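Side-chain contacts in GH18 chiitnase (Pseudoalteromonas aurantia, PDB 6K7Z), which probably acts as an endochitinase of glycoside hydrolase family 18, cutting chitin chains at internal beta-1,4 linkages: residues S52-N57 and A101-N106; L28-S33 and M258-S263. All coordinates share one frame; numbering follows the deposited sequence.

Interaction 1: S52-N57 and A101-N106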
# COMPACT_ATOMS: atom_id res chain seq x y z
N SER A 52 -14.75 14.58 4.99
CA SER A 52 -14.30 15.16 3.74
C SER A 52 -13.06 16.04 3.89
O SER A 52 -12.66 16.68 2.91
CB SER A 52 -15.43 15.95 3.08
OG SER A 52 -15.97 16.91 3.98
N SER A 53 -12.44 16.10 5.07
CA SER A 53 -11.36 17.06 5.24
C SER A 53 -10.30 16.55 6.20
O SER A 53 -10.60 15.87 7.18
CB SER A 53 -11.88 18.41 5.76
OG SER A 53 -12.39 18.28 7.08
N PHE A 54 -9.05 16.90 5.90
CA PHE A 54 -7.91 16.66 6.77
C PHE A 54 -7.91 17.63 7.95
O PHE A 54 -8.33 18.78 7.83
CB PHE A 54 -6.59 16.84 6.01
CG PHE A 54 -6.27 15.73 5.05
CD1 PHE A 54 -6.71 14.43 5.26
CD2 PHE A 54 -5.47 15.98 3.95
CE1 PHE A 54 -6.38 13.42 4.37
CE2 PHE A 54 -5.11 14.98 3.07
CZ PHE A 54 -5.58 13.70 3.28
N THR A 55 -7.38 17.17 9.08
CA THR A 55 -7.17 18.10 10.19
C THR A 55 -6.11 19.13 9.83
O THR A 55 -5.30 18.95 8.91
CB THR A 55 -6.74 17.36 11.45
OG1 THR A 55 -5.42 16.82 11.27
CG2 THR A 55 -7.71 16.27 11.78
N THR A 56 -6.12 20.24 10.57
CA THR A 56 -5.12 21.29 10.37
C THR A 56 -3.70 20.74 10.52
O THR A 56 -2.82 21.02 9.70
CB THR A 56 -5.37 22.44 11.34
OG1 THR A 56 -6.67 22.99 11.09
CG2 THR A 56 -4.33 23.52 11.15
N ASN A 57 -3.46 19.94 11.57
CA ASN A 57 -2.12 19.40 11.79
C ASN A 57 -1.70 18.49 10.64
O ASN A 57 -0.53 18.48 10.24
CB ASN A 57 -2.07 18.64 13.12
CG ASN A 57 -1.93 19.56 14.32
OD1 ASN A 57 -1.64 20.74 14.18
ND2 ASN A 57 -2.14 19.00 15.51
N ALA A 101 -8.40 11.21 -8.31
CA ALA A 101 -7.45 12.19 -8.85
C ALA A 101 -7.75 13.58 -8.32
O ALA A 101 -6.83 14.32 -7.94
CB ALA A 101 -7.49 12.18 -10.38
N SER A 102 -9.02 13.96 -8.27
CA SER A 102 -9.39 15.25 -7.69
C SER A 102 -8.96 15.35 -6.24
O SER A 102 -8.41 16.36 -5.81
CB SER A 102 -10.89 15.48 -7.84
OG SER A 102 -11.22 15.63 -9.21
N PHE A 103 -9.20 14.29 -5.45
CA PHE A 103 -8.79 14.34 -4.06
C PHE A 103 -7.29 14.55 -3.94
O PHE A 103 -6.83 15.35 -3.11
CB PHE A 103 -9.20 13.06 -3.32
CG PHE A 103 -8.91 13.12 -1.85
CD1 PHE A 103 -7.67 12.72 -1.35
CD2 PHE A 103 -9.87 13.57 -0.96
CE1 PHE A 103 -7.39 12.79 0.03
CE2 PHE A 103 -9.61 13.63 0.40
CZ PHE A 103 -8.36 13.24 0.89
N VAL A 104 -6.51 13.85 -4.76
CA VAL A 104 -5.06 14.01 -4.74
C VAL A 104 -4.67 15.45 -5.08
O VAL A 104 -3.83 16.06 -4.41
CB VAL A 104 -4.40 13.01 -5.70
CG1 VAL A 104 -2.92 13.35 -5.91
CG2 VAL A 104 -4.55 11.61 -5.15
N LYS A 105 -5.26 16.00 -6.14
CA LYS A 105 -4.84 17.32 -6.59
C LYS A 105 -5.34 18.41 -5.65
O LYS A 105 -4.59 19.34 -5.32
CB LYS A 105 -5.33 17.58 -8.01
CG LYS A 105 -4.65 16.70 -9.05
CD LYS A 105 -5.10 17.07 -10.46
CE LYS A 105 -4.32 16.29 -11.51
NZ LYS A 105 -4.81 16.61 -12.89
N ASN A 106 -6.59 18.32 -5.21
CA ASN A 106 -7.15 19.34 -4.31
C ASN A 106 -6.46 19.36 -2.96
O ASN A 106 -6.48 20.39 -2.29
CB ASN A 106 -8.64 19.11 -4.11
CG ASN A 106 -9.44 19.27 -5.40
OD1 ASN A 106 -9.07 20.04 -6.29
ND2 ASN A 106 -10.54 18.53 -5.51
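Phe103 turns an edge of its ring toward a face of Phe54, while the CZ corner of Phe54 lies near the plane of the Phe103 ring, at that same edge. The pair is an offset edge-to-face stack, with planes at 88° and centroids 5.6 Å apart. The edge is displaced from the centre of the face it addresses, which leaves the two CZ atoms as the closest point. It illustrates how the outer layer of a TIM barrel is filled: Phe103 projects from helix 93-106, and Phe54 sits just before helix 56-67, so the rings meet in the layer between the barrel strands and the surrounding helices.

The two side chains reach one another differently. The bond from CA to CB of Phe54 already points toward the helix. Phe103 leaves its backbone at a tangent and bends in through chi1 of -175°, which sets CG trans to the backbone N and swings the ring across to its partner. Since the rings alone carry the contact, it is wholly apolar, and its area is small.

Other apolar residues continue the packing. Both rings touch Leu43 of strand 41-43, Phe54 also lies on Ile59 and Ile62 of helix 56-67, and Phe103 rests on Ile74 of strand 71-77. Phe54 directly precedes Thr55, the N-cap of helix 56-67, and Thr55 OG1 is hydrogen-bonded to Thr58 OG1. On the other side, Phe103 belongs to regular helix, where Lys105 N bonds to Ala101 O at 2.9 Å and Asn106 N to Ser102 O at 2.7 Å. At the meeting point Phe54 CZ stands 3.7 Å from Phe103 CZ and 3.8 Å from Phe103 CE1.

Interaction 2: L28-S33 and M258-S263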
# COMPACT_ATOMS: atom_id res chain seq x y z
N LEU A 28 -1.34 7.87 3.75
CA LEU A 28 -2.38 8.24 4.69
C LEU A 28 -3.55 7.28 4.53
O LEU A 28 -4.09 7.12 3.43
CB LEU A 28 -2.82 9.69 4.48
CG LEU A 28 -1.67 10.69 4.40
CD1 LEU A 28 -2.18 12.07 4.02
CD2 LEU A 28 -0.91 10.74 5.74
N ALA A 29 -3.96 6.65 5.63
CA ALA A 29 -5.02 5.64 5.61
C ALA A 29 -6.22 6.08 6.46
O ALA A 29 -6.05 6.34 7.64
CB ALA A 29 -4.47 4.32 6.13
N PHE A 30 -7.45 6.13 5.93
CA PHE A 30 -7.83 5.72 4.58
C PHE A 30 -8.85 6.68 3.98
O PHE A 30 -9.52 7.45 4.67
CB PHE A 30 -8.49 4.32 4.57
CG PHE A 30 -7.56 3.19 4.87
CD1 PHE A 30 -6.67 2.74 3.92
CD2 PHE A 30 -7.60 2.55 6.10
CE1 PHE A 30 -5.81 1.66 4.19
CE2 PHE A 30 -6.75 1.50 6.39
CZ PHE A 30 -5.86 1.05 5.43
N LEU A 31 -9.00 6.57 2.67
CA LEU A 31 -10.15 7.09 1.95
C LEU A 31 -10.90 5.88 1.42
O LEU A 31 -10.28 4.95 0.90
CB LEU A 31 -9.69 8.00 0.81
CG LEU A 31 -10.73 8.73 -0.03
CD1 LEU A 31 -11.44 9.78 0.79
CD2 LEU A 31 -10.04 9.35 -1.24
N SER A 32 -12.22 5.84 1.60
CA SER A 32 -12.96 4.65 1.18
C SER A 32 -14.41 5.01 0.87
O SER A 32 -14.84 6.15 1.05
CB SER A 32 -12.88 3.54 2.24
OG SER A 32 -13.50 3.90 3.45
N SER A 33 -15.15 4.03 0.37
CA SER A 33 -16.55 4.24 0.03
C SER A 33 -17.39 4.45 1.29
O SER A 33 -17.17 3.79 2.31
CB SER A 33 -17.10 3.05 -0.75
OG SER A 33 -16.56 2.98 -2.05
N MET A 258 8.04 -1.83 3.74
CA MET A 258 6.84 -1.13 4.17
C MET A 258 6.47 -1.59 5.57
O MET A 258 6.82 -2.70 5.98
CB MET A 258 5.68 -1.40 3.19
CG MET A 258 4.32 -0.82 3.62
SD MET A 258 3.37 -1.98 4.64
CE MET A 258 2.67 -3.07 3.41
N ASN A 259 5.81 -0.73 6.35
CA ASN A 259 5.31 -1.21 7.63
C ASN A 259 3.88 -0.76 7.87
O ASN A 259 3.41 0.27 7.36
CB ASN A 259 6.21 -0.78 8.82
CG ASN A 259 6.11 0.70 9.15
OD1 ASN A 259 5.05 1.21 9.50
ND2 ASN A 259 7.25 1.37 9.10
N TRP A 260 3.18 -1.58 8.65
CA TRP A 260 1.93 -1.20 9.28
C TRP A 260 2.22 -1.24 10.77
O TRP A 260 2.56 -2.31 11.28
CB TRP A 260 0.80 -2.19 8.91
CG TRP A 260 -0.51 -1.80 9.53
CD1 TRP A 260 -0.97 -2.15 10.77
CD2 TRP A 260 -1.50 -0.94 8.96
NE1 TRP A 260 -2.21 -1.57 10.99
CE2 TRP A 260 -2.55 -0.82 9.90
CE3 TRP A 260 -1.61 -0.26 7.73
CZ2 TRP A 260 -3.70 -0.05 9.65
CZ3 TRP A 260 -2.74 0.49 7.49
CH2 TRP A 260 -3.77 0.60 8.45
N GLN A 261 2.16 -0.11 11.47
CA GLN A 261 1.89 1.21 10.95
C GLN A 261 2.73 2.22 11.74
O GLN A 261 3.29 1.88 12.79
CB GLN A 261 0.40 1.56 11.05
CG GLN A 261 -0.16 1.54 12.48
CD GLN A 261 -1.56 2.12 12.57
OE1 GLN A 261 -1.81 3.24 12.12
NE2 GLN A 261 -2.49 1.35 13.13
N PHE A 262 2.76 3.46 11.25
CA PHE A 262 3.67 4.48 11.77
C PHE A 262 3.57 4.64 13.29
O PHE A 262 4.59 4.66 13.99
CB PHE A 262 3.38 5.81 11.07
CG PHE A 262 4.22 6.94 11.56
CD1 PHE A 262 5.55 7.05 11.18
CD2 PHE A 262 3.69 7.88 12.43
CE1 PHE A 262 6.34 8.08 11.65
CE2 PHE A 262 4.47 8.93 12.90
CZ PHE A 262 5.79 9.04 12.51
N SER A 263 2.35 4.79 13.81
CA SER A 263 2.22 5.16 15.22
C SER A 263 2.52 4.02 16.18
O SER A 263 2.43 4.21 17.40
CB SER A 263 0.82 5.71 15.49
OG SER A 263 0.73 7.05 15.06
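Trp260 reaches Ala29 and Phe30 with the far end of its indole. From CB, a chi1 of -179° places CG opposite the backbone N and sends the ring system away from its own strand. The six-membered ring does the touching. Trp260 CZ3 meets Phe30 CZ at 3.8 Å and, more loosely, Ala29 CB at 4.4 Å; at the tip, Trp260 CH2 lies 3.7 Å from both CZ and CE2 of Phe30. The two rings meet rim to rim, their planes 17° apart, neither lying over the other. Strand 3-8 pairs with both strands involved, so the contact spans it on the inner side of the (beta/alpha)8 barrel. A cis peptide precedes Phe30 and another precedes Gln261; non-proline cis bonds in or just after barrel strands are a known feature of family 18. The substrate cleft lies at the strands' C-terminal ends, so the Trp260 indole probably lines its floor, as its counterpart does in relatives. Neighbours in sequence cover ring faces: Ala29 CB sits over the centre of the Phe30 ring, 3.3 Å above its plane, and Gln261 CB lies 3.7 Å above the Trp260 plane, toward its rim. Gln261 OE1 accepts hydrogen bonds from Asn9 N and Ser10 N.

In the fold
Both contacts are small, apolar, aromatic and partly buried, with no touching residue exposed, but they occupy the two sides of strand 25-33. Interaction 2 lies inside the barrel, its centre about 8 Å from the centre of the chain, and links two strands, Ala29 being buried. Interaction 1 lies outside, its centre about 18 Å from that of the chain, with Phe54 buried, and joins helix 93-106 to the residues leading into helix 56-67. Ring geometry differs too: planes 17° apart inside, nearly perpendicular outside. Two leucines of the strand connect them: Leu28 CD1 packs 3.8 Å from Phe54 CZ, Leu31 CD2 4.0 Å from Phe103 CG. In sequence, interaction 1 nests within interaction 2's loop.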